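Local coordinates for KLLA0E08119p (Kluyveromyces lactis, PDB 3VA7), which probably carboxylates urea to urea-1-carboxylate, using ATP, hydrogencarbonate and biotin, this chain being the urea carboxylase part of a longer two-activity protein, at residues A[153-158]-A[288-293]; A[390-395]-A[431-436]; A[663-668]-A[777-782]. One frame throughout, in Å; residues are numbered along the deposited sequence.

Contact 1 of 3, residues A[153-158]-A[288-293]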
loop_
_atom_site.group_PDB
_atom_site.type_symbol
_atom_site.label_atom_id
_atom_site.label_comp_id
_atom_site.label_asym_id
_atom_site.label_seq_id
_atom_site.Cartn_x
_atom_site.Cartn_y
_atom_site.Cartn_z
ATOM N N GLU A 153 28.942 41.256 26.167
ATOM C CA GLU A 153 29.288 42.600 26.634
ATOM C C GLU A 153 30.790 42.882 26.477
ATOM O O GLU A 153 31.190 43.786 25.714
ATOM C CB GLU A 153 28.835 42.778 28.099
ATOM C CG GLU A 153 29.412 44.015 28.818
ATOM C CD GLU A 153 28.350 44.820 29.566
ATOM O OE1 GLU A 153 28.743 45.657 30.416
ATOM O OE2 GLU A 153 27.136 44.626 29.301
ATOM N N ARG A 154 31.590 42.083 27.194
ATOM C CA ARG A 154 33.051 42.097 27.106
ATOM C C ARG A 154 33.546 42.041 25.665
ATOM O O ARG A 154 34.574 42.638 25.343
ATOM C CB ARG A 154 33.643 40.929 27.900
ATOM C CG ARG A 154 33.687 41.152 29.399
ATOM C CD ARG A 154 33.762 39.844 30.125
ATOM N NE ARG A 154 34.930 39.087 29.700
ATOM C CZ ARG A 154 35.070 37.770 29.834
ATOM N NH1 ARG A 154 34.106 37.037 30.385
ATOM N NH2 ARG A 154 36.178 37.179 29.399
ATOM N N ALA A 155 32.805 41.338 24.800
ATOM C CA ALA A 155 33.149 41.271 23.377
ATOM C C ALA A 155 32.726 42.480 22.531
ATOM O O ALA A 155 33.089 42.583 21.356
ATOM C CB ALA A 155 32.628 39.995 22.783
ATOM N N LYS A 156 31.991 43.400 23.150
ATOM C CA LYS A 156 31.558 44.656 22.521
ATOM C C LYS A 156 30.526 44.351 21.446
ATOM O O LYS A 156 30.656 44.762 20.291
ATOM C CB LYS A 156 32.727 45.477 21.952
ATOM C CG LYS A 156 33.828 45.924 22.942
ATOM C CD LYS A 156 35.067 46.456 22.149
ATOM C CE LYS A 156 36.236 46.878 23.039
ATOM N NZ LYS A 156 35.826 47.962 23.966
ATOM N N VAL A 157 29.502 43.617 21.867
ATOM C CA VAL A 157 28.443 43.150 21.002
ATOM C C VAL A 157 27.169 43.848 21.462
ATOM O O VAL A 157 26.718 43.627 22.589
ATOM C CB VAL A 157 28.287 41.586 21.085
ATOM C CG1 VAL A 157 27.034 41.094 20.359
ATOM C CG2 VAL A 157 29.514 40.891 20.568
ATOM N N PRO A 158 26.562 44.675 20.598
ATOM C CA PRO A 158 25.411 45.447 21.096
ATOM C C PRO A 158 24.306 44.540 21.616
ATOM O O PRO A 158 23.874 43.628 20.900
ATOM C CB PRO A 158 24.947 46.238 19.862
ATOM C CG PRO A 158 26.171 46.221 18.909
ATOM C CD PRO A 158 26.812 44.894 19.163
ATOM N N GLU A 288 33.225 37.840 15.413
ATOM C CA GLU A 288 34.609 37.396 15.498
ATOM C C GLU A 288 35.216 37.742 16.861
ATOM O O GLU A 288 36.084 37.011 17.350
ATOM C CB GLU A 288 35.449 37.968 14.346
ATOM C CG GLU A 288 34.846 37.769 12.958
ATOM C CD GLU A 288 35.818 38.041 11.832
ATOM O OE1 GLU A 288 35.600 37.501 10.716
ATOM O OE2 GLU A 288 36.803 38.792 12.050
ATOM N N ARG A 289 34.750 38.828 17.491
ATOM C CA ARG A 289 35.312 39.214 18.800
ATOM C C ARG A 289 34.842 38.235 19.825
ATOM O O ARG A 289 35.604 37.772 20.665
ATOM C CB ARG A 289 34.938 40.637 19.217
ATOM C CG ARG A 289 35.624 41.715 18.388
ATOM C CD ARG A 289 35.389 43.059 19.008
ATOM N NE ARG A 289 33.980 43.495 19.040
ATOM C CZ ARG A 289 33.400 44.228 18.089
ATOM N NH1 ARG A 289 34.079 44.572 16.997
ATOM N NH2 ARG A 289 32.126 44.569 18.212
ATOM N N LEU A 290 33.578 37.887 19.699
ATOM C CA LEU A 290 32.969 36.948 20.611
ATOM C C LEU A 290 33.648 35.620 20.476
ATOM O O LEU A 290 33.955 34.974 21.484
ATOM C CB LEU A 290 31.510 36.805 20.286
ATOM C CG LEU A 290 30.678 36.235 21.419
ATOM C CD1 LEU A 290 29.213 36.608 21.155
ATOM C CD2 LEU A 290 30.859 34.716 21.483
ATOM N N GLY A 291 33.903 35.205 19.239
ATOM C CA GLY A 291 34.501 33.921 19.024
ATOM C C GLY A 291 35.954 33.881 19.457
ATOM O O GLY A 291 36.414 32.856 19.991
ATOM N N SER A 292 36.676 34.969 19.173
ATOM C CA SER A 292 38.067 35.150 19.610
ATOM C C SER A 292 38.236 35.138 21.144
ATOM O O SER A 292 39.036 34.378 21.682
ATOM C CB SER A 292 38.649 36.429 19.040
ATOM O OG SER A 292 39.141 36.165 17.772
ATOM N N LEU A 293 37.448 35.965 21.820
ATOM C CA LEU A 293 37.472 36.054 23.240
ATOM C C LEU A 293 37.345 34.661 23.850
ATOM O O LEU A 293 38.126 34.307 24.753
ATOM C CB LEU A 293 36.303 36.905 23.682
ATOM C CG LEU A 293 36.333 37.162 25.176
ATOM C CD1 LEU A 293 37.144 38.466 25.347
ATOM C CD2 LEU A 293 34.889 37.237 25.797
#
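Arg289, on helix 277-293, supplies both hydrogen bonds of this contact, and both end on consecutive backbone carbonyls of the facing turn. Its NE binds Ala155 O at 2.6 Å; NE comes in nearly along the C=O axis, and the oxygen lies in the guanidinium plane. Its NH2 binds Lys156 O, also at 2.6 Å, from a position tilted 33° off that carbonyl's plane. A bend at chi3 (-64°) brings the guanidinium edge round to the two oxygens, and this two-point grip should limit its rotation. Arginine suits the place because one rigid, flat group offers several N-H bonds, and its charge probably also favours the carbonyl-rich end of a helix.

Apolar contacts lie beside this polar pair. Ala155 CB rests 3.8 Å from Leu290 CA, so close to the helix backbone that a small side chain fits well. Val157 CG2 meets Leu290 CD1 at 4.3 Å, and both residues continue onto Phe315 of strand 312-319. At the outer margin, Leu293 CD2 lies over one face of the Arg154 guanidinium, 3.8 Å from NH2, and the two side chains cross at about a right angle.

The gripped turn is a Schellman motif: Lys156 takes a positive phi (69°) where helix 147-154 finishes. The contact thus fastens a helix C-terminus to helix 277-293 within the ATP-grasp, nucleotide-binding part of the biotin carboxylase domain.

Contact 2 of 3, residues A[390-395]-A[431-436]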
loop_
_atom_site.group_PDB
_atom_site.type_symbol
_atom_site.label_atom_id
_atom_site.label_comp_id
_atom_site.label_asym_id
_atom_site.label_seq_id
_atom_site.Cartn_x
_atom_site.Cartn_y
_atom_site.Cartn_z
ATOM N N PRO A 390 13.843 17.245 -6.921
ATOM C CA PRO A 390 14.578 17.832 -8.029
ATOM C C PRO A 390 16.043 17.473 -7.871
ATOM O O PRO A 390 16.646 17.784 -6.828
ATOM C CB PRO A 390 14.378 19.347 -7.815
ATOM C CG PRO A 390 14.027 19.494 -6.361
ATOM C CD PRO A 390 13.188 18.268 -6.080
ATOM N N SER A 391 16.623 16.839 -8.883
ATOM C CA SER A 391 18.024 16.426 -8.801
ATOM C C SER A 391 19.007 17.583 -8.954
ATOM O O SER A 391 20.216 17.374 -8.748
ATOM C CB SER A 391 18.328 15.456 -9.923
ATOM O OG SER A 391 18.165 16.161 -11.161
ATOM N N TRP A 392 18.506 18.767 -9.360
ATOM C CA TRP A 392 19.367 19.941 -9.689
ATOM C C TRP A 392 19.520 20.846 -8.480
ATOM O O TRP A 392 20.442 21.668 -8.443
ATOM C CB TRP A 392 18.837 20.798 -10.882
ATOM C CG TRP A 392 17.363 21.102 -10.763
ATOM C CD1 TRP A 392 16.342 20.366 -11.294
ATOM C CD2 TRP A 392 16.733 22.140 -9.974
ATOM N NE1 TRP A 392 15.135 20.893 -10.926
ATOM C CE2 TRP A 392 15.332 21.986 -10.130
ATOM C CE3 TRP A 392 17.212 23.179 -9.169
ATOM C CZ2 TRP A 392 14.411 22.835 -9.535
ATOM C CZ3 TRP A 392 16.285 24.038 -8.575
ATOM C CH2 TRP A 392 14.906 23.863 -8.759
ATOM N N ALA A 393 18.602 20.731 -7.527
ATOM C CA ALA A 393 18.794 21.378 -6.218
ATOM C C ALA A 393 19.728 20.499 -5.345
ATOM O O ALA A 393 20.048 19.369 -5.678
ATOM C CB ALA A 393 17.416 21.649 -5.511
ATOM N N ARG A 394 20.185 21.046 -4.238
ATOM C CA ARG A 394 20.847 20.245 -3.220
ATOM C C ARG A 394 19.737 19.847 -2.266
ATOM O O ARG A 394 18.962 20.698 -1.805
ATOM C CB ARG A 394 21.962 21.044 -2.473
ATOM C CG ARG A 394 22.387 20.364 -1.155
ATOM C CD ARG A 394 23.599 20.934 -0.574
ATOM N NE ARG A 394 23.738 20.537 0.813
ATOM C CZ ARG A 394 24.755 20.914 1.585
ATOM N NH1 ARG A 394 25.718 21.700 1.090
ATOM N NH2 ARG A 394 24.822 20.508 2.840
ATOM N N VAL A 395 19.622 18.547 -1.999
ATOM C CA VAL A 395 18.641 18.108 -0.980
ATOM C C VAL A 395 19.314 17.262 0.050
ATOM O O VAL A 395 19.947 16.282 -0.264
ATOM C CB VAL A 395 17.214 17.620 -1.549
ATOM C CG1 VAL A 395 17.122 17.737 -3.090
ATOM C CG2 VAL A 395 16.744 16.262 -1.005
ATOM N N ASN A 431 10.557 27.837 -5.593
ATOM C CA ASN A 431 9.198 27.473 -5.988
ATOM C C ASN A 431 9.285 26.283 -6.953
ATOM O O ASN A 431 8.611 25.276 -6.712
ATOM C CB ASN A 431 8.365 28.656 -6.518
ATOM C CG ASN A 431 7.927 29.646 -5.402
ATOM O OD1 ASN A 431 6.964 29.412 -4.668
ATOM N ND2 ASN A 431 8.611 30.776 -5.320
ATOM N N GLN A 432 10.151 26.332 -7.969
ATOM C CA GLN A 432 10.219 25.193 -8.872
ATOM C C GLN A 432 10.588 23.931 -8.068
ATOM O O GLN A 432 9.887 22.910 -8.170
ATOM C CB GLN A 432 11.106 25.387 -10.117
ATOM C CG GLN A 432 10.958 24.203 -11.143
ATOM C CD GLN A 432 12.022 24.126 -12.336
ATOM O OE1 GLN A 432 12.364 25.136 -12.926
ATOM N NE2 GLN A 432 12.475 22.899 -12.701
ATOM N N ALA A 433 11.636 23.999 -7.246
ATOM C CA ALA A 433 12.050 22.833 -6.427
ATOM C C ALA A 433 10.891 22.231 -5.603
ATOM O O ALA A 433 10.668 21.029 -5.611
ATOM C CB ALA A 433 13.262 23.184 -5.515
ATOM N N LEU A 434 10.170 23.083 -4.907
ATOM C CA LEU A 434 9.034 22.644 -4.131
ATOM C C LEU A 434 7.961 21.938 -4.969
ATOM O O LEU A 434 7.372 20.945 -4.505
ATOM C CB LEU A 434 8.427 23.825 -3.352
ATOM C CG LEU A 434 9.414 24.324 -2.285
ATOM C CD1 LEU A 434 8.841 25.394 -1.452
ATOM C CD2 LEU A 434 9.928 23.189 -1.434
ATOM N N ASN A 435 7.754 22.445 -6.195
ATOM C CA ASN A 435 6.785 21.936 -7.168
ATOM C C ASN A 435 7.185 20.552 -7.657
ATOM O O ASN A 435 6.360 19.745 -8.077
ATOM C CB ASN A 435 6.708 22.879 -8.381
ATOM C CG ASN A 435 5.673 24.047 -8.204
ATOM O OD1 ASN A 435 5.277 24.440 -7.092
ATOM N ND2 ASN A 435 5.250 24.593 -9.343
ATOM N N GLU A 436 8.468 20.281 -7.576
ATOM C CA GLU A 436 9.070 19.172 -8.241
ATOM C C GLU A 436 9.345 18.112 -7.172
ATOM O O GLU A 436 9.874 17.026 -7.461
ATOM C CB GLU A 436 10.345 19.680 -8.901
ATOM C CG GLU A 436 10.613 19.217 -10.302
ATOM C CD GLU A 436 11.439 20.210 -11.091
ATOM O OE1 GLU A 436 12.647 20.026 -11.237
ATOM O OE2 GLU A 436 10.859 21.172 -11.589
#
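Pro390 and Glu436 bring the two backbones closest, their CA atoms 5.7 Å apart, where a loop leading into strand 394-397 passes the C-terminal end of helix 423-435. Trp392 carries the polar contact: its NE1 donates to Glu436 OE1 at 2.7 Å, a nearly straight bond (165°) in the ring plane, received on the syn side of OE1 but tilted out of the carboxylate plane. The ring and carboxylate planes stand 69° apart. One helical turn earlier, Gln432 NE2 donates to the syn lone pair of Glu436 OE2 at 2.6 Å, so each carboxylate oxygen has a donor, and the two bonds together should limit the group's rotation.

With CG between the backbone N and the carbonyl carbon (chi1 47°), the indole turns its edge toward the helix. Its CH2 lies close to Ala433 N and 3.7 Å from Ala433 CB. Pro390 CG reaches the same methyl at 3.9 Å, while its CB lies over a face of the indole. A small residue such as alanine suits this place, where ring and proline both come near.

In the biotin carboxylase C-terminal domain, Trp392 and Ala433 both touch Val418 of strand 412-420, to which Arg394 is backbone-bonded at Ile417. Leu434 turns away from the loop and packs on helix 446-454.

Contact 3 of 3, residues A[663-668]-A[777-782]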
loop_
_atom_site.group_PDB
_atom_site.type_symbol
_atom_site.label_atom_id
_atom_site.label_comp_id
_atom_site.label_asym_id
_atom_site.label_seq_id
_atom_site.Cartn_x
_atom_site.Cartn_y
_atom_site.Cartn_z
ATOM N N TRP A 663 -33.603 -8.865 -7.382
ATOM C CA TRP A 663 -32.918 -8.395 -8.580
ATOM C C TRP A 663 -32.791 -9.467 -9.595
ATOM O O TRP A 663 -32.595 -10.635 -9.229
ATOM C CB TRP A 663 -31.485 -8.064 -8.230
ATOM C CG TRP A 663 -31.203 -7.060 -7.199
ATOM C CD1 TRP A 663 -31.184 -7.245 -5.841
ATOM C CD2 TRP A 663 -30.792 -5.712 -7.447
ATOM N NE1 TRP A 663 -30.812 -6.040 -5.213
ATOM C CE2 TRP A 663 -30.558 -5.099 -6.183
ATOM C CE3 TRP A 663 -30.571 -4.970 -8.611
ATOM C CZ2 TRP A 663 -30.105 -3.796 -6.064
ATOM C CZ3 TRP A 663 -30.141 -3.641 -8.494
ATOM C CH2 TRP A 663 -29.905 -3.070 -7.231
ATOM N N LYS A 664 -32.858 -9.083 -10.877
ATOM C CA LYS A 664 -32.541 -10.057 -11.955
ATOM C C LYS A 664 -31.220 -9.621 -12.494
ATOM O O LYS A 664 -31.012 -8.416 -12.743
ATOM C CB LYS A 664 -33.563 -10.080 -13.093
ATOM C CG LYS A 664 -35.011 -10.429 -12.698
ATOM C CD LYS A 664 -35.127 -11.708 -11.941
ATOM C CE LYS A 664 -36.453 -11.774 -11.182
ATOM N NZ LYS A 664 -36.681 -13.121 -10.591
ATOM N N ILE A 665 -30.312 -10.585 -12.649
ATOM C CA ILE A 665 -28.951 -10.265 -13.013
ATOM C C ILE A 665 -28.507 -11.061 -14.213
ATOM O O ILE A 665 -28.423 -12.297 -14.145
ATOM C CB ILE A 665 -28.024 -10.424 -11.781
ATOM C CG1 ILE A 665 -28.496 -9.451 -10.681
ATOM C CG2 ILE A 665 -26.541 -10.189 -12.153
ATOM C CD1 ILE A 665 -27.506 -9.147 -9.640
ATOM N N GLY A 666 -28.232 -10.366 -15.318
ATOM C CA GLY A 666 -27.908 -11.036 -16.593
ATOM C C GLY A 666 -26.508 -11.620 -16.596
ATOM O O GLY A 666 -25.556 -10.979 -16.118
ATOM N N VAL A 667 -26.349 -12.826 -17.121
ATOM C CA VAL A 667 -25.044 -13.447 -17.168
ATOM C C VAL A 667 -24.893 -14.150 -18.507
ATOM O O VAL A 667 -25.892 -14.479 -19.137
ATOM C CB VAL A 667 -24.880 -14.566 -16.091
ATOM C CG1 VAL A 667 -25.076 -14.046 -14.645
ATOM C CG2 VAL A 667 -25.781 -15.769 -16.396
ATOM N N THR A 668 -23.648 -14.405 -18.925
ATOM C CA THR A 668 -23.366 -15.312 -20.018
ATOM C C THR A 668 -23.069 -16.673 -19.414
ATOM O O THR A 668 -22.324 -16.762 -18.460
ATOM C CB THR A 668 -22.223 -14.818 -20.913
ATOM O OG1 THR A 668 -20.997 -14.795 -20.187
ATOM C CG2 THR A 668 -22.487 -13.415 -21.412
ATOM N N ASP A 777 -30.430 -9.594 0.206
ATOM C CA ASP A 777 -31.062 -9.371 -1.102
ATOM C C ASP A 777 -31.253 -10.734 -1.736
ATOM O O ASP A 777 -30.533 -11.667 -1.401
ATOM C CB ASP A 777 -30.241 -8.481 -2.042
ATOM C CG ASP A 777 -30.265 -7.000 -1.663
ATOM O OD1 ASP A 777 -29.632 -6.199 -2.402
ATOM O OD2 ASP A 777 -30.870 -6.601 -0.630
ATOM N N THR A 778 -32.250 -10.857 -2.618
ATOM C CA THR A 778 -32.408 -12.043 -3.454
ATOM C C THR A 778 -32.031 -11.711 -4.902
ATOM O O THR A 778 -32.251 -10.598 -5.382
ATOM C CB THR A 778 -33.878 -12.581 -3.430
ATOM O OG1 THR A 778 -34.793 -11.484 -3.599
ATOM C CG2 THR A 778 -34.184 -13.257 -2.125
ATOM N N ILE A 779 -31.494 -12.675 -5.623
ATOM C CA ILE A 779 -31.147 -12.430 -7.011
ATOM C C ILE A 779 -31.490 -13.643 -7.805
ATOM O O ILE A 779 -31.596 -14.745 -7.237
ATOM C CB ILE A 779 -29.621 -12.065 -7.211
ATOM C CG1 ILE A 779 -28.715 -13.287 -7.041
ATOM C CG2 ILE A 779 -29.166 -10.962 -6.239
ATOM C CD1 ILE A 779 -27.218 -12.933 -6.940
ATOM N N GLN A 780 -31.647 -13.456 -9.113
ATOM C CA GLN A 780 -31.829 -14.563 -10.059
ATOM C C GLN A 780 -30.994 -14.234 -11.264
ATOM O O GLN A 780 -31.013 -13.097 -11.789
ATOM C CB GLN A 780 -33.283 -14.689 -10.504
ATOM C CG GLN A 780 -33.551 -15.935 -11.325
ATOM C CD GLN A 780 -35.007 -16.044 -11.801
ATOM O OE1 GLN A 780 -35.734 -15.036 -11.910
ATOM N NE2 GLN A 780 -35.434 -17.267 -12.098
ATOM N N PHE A 781 -30.234 -15.234 -11.688
ATOM C CA PHE A 781 -29.354 -15.090 -12.845
ATOM C C PHE A 781 -30.091 -15.408 -14.115
ATOM O O PHE A 781 -30.735 -16.434 -14.275
ATOM C CB PHE A 781 -28.126 -15.988 -12.686
ATOM C CG PHE A 781 -27.242 -15.595 -11.541
ATOM C CD1 PHE A 781 -26.640 -14.324 -11.515
ATOM C CD2 PHE A 781 -26.997 -16.491 -10.493
ATOM C CE1 PHE A 781 -25.834 -13.947 -10.469
ATOM C CE2 PHE A 781 -26.168 -16.118 -9.419
ATOM C CZ PHE A 781 -25.592 -14.845 -9.389
ATOM N N VAL A 782 -29.972 -14.515 -15.045
ATOM C CA VAL A 782 -30.807 -14.555 -16.214
ATOM C C VAL A 782 -29.838 -14.736 -17.412
ATOM O O VAL A 782 -28.879 -13.962 -17.573
ATOM C CB VAL A 782 -31.600 -13.231 -16.159
ATOM C CG1 VAL A 782 -31.132 -12.259 -17.140
ATOM C CG2 VAL A 782 -33.086 -13.485 -16.208
#
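Asp777 meets Trp663 just before strand 778-783 begins its parallel run beside strand 662-669, these being the first and last strands of a carboxyltransferase-domain sheet. The indole NE1 donates to Asp777 OD1 at 3.1 Å, approaching from above the carboxylate plane; the ring and carboxylate planes are 36° apart. The Trp663 side chain also packs on Leu773 and Lys769. Thr778 follows, its O accepting a weak bond from Trp663 N and also lying at the indole's edge, while its hydroxyl is bonded to Asp662.

Ile779 pairs with Trp663. Its CG2 stands 4.2 Å from Ile665 CD1, and beta-branched residues such as these suit the extended backbone. Gln780 N then binds Trp663 O at 3.0 Å, and Gln780 O takes the N-H of Ile665 at 2.7 Å. With CG opposite the backbone N (chi1 -172°) and the chain extended, Gln780 OE1 reaches Lys664 NZ, which comes in tilted 32° from the amide carbonyl plane. Gln780 NE2 donates to Phe687 O, which should hold the amide in one orientation.

Phe781 returns to the face of Trp663 and Ile665. It lies alongside Ile665, and its CD1 touches Val667 CG1 at 3.5 Å; Phe686 and Trp691 meet the same ring. Val782 N binds Ile665 O, and Val782 O receives Val667 N at 2.8 Å. The glycine at Gly666 lets Val782 CG1 pack directly on the backbone, 3.5 Å from Gly666 CA.

Replacing Trp663 with an alanine would probably leave Asp777 OD1 without its indole donor and open a gap beside Leu773 and Lys769.

Alternate backbone groups of the two strands therefore bond to each other in a largely buried contact, backed by the apolar face of Trp663, Ile665, Ile779 and Phe781, while Lys664 and Gln780 pair their polar ends on the other, partly exposed face.

From the N terminus, the three contacts follow one another in series, with none nested or crossing. Contact 1 closes a loop of about 130 residues within the ATP-binding part of the biotin carboxylase region, bringing two helix ends together. Contact 2 closes a much shorter loop in the C-terminal part of the same region, joining a strand-entry loop to a helix end; its centre is about 39 Å from that of contact 1. Contact 3 lies in the carboxyltransferase region, on the opposite side of the chain's centre, about 55 Å from contact 2 and 88 Å from contact 1, centre to centre. There, two strands 109 residues apart in sequence close a sheet.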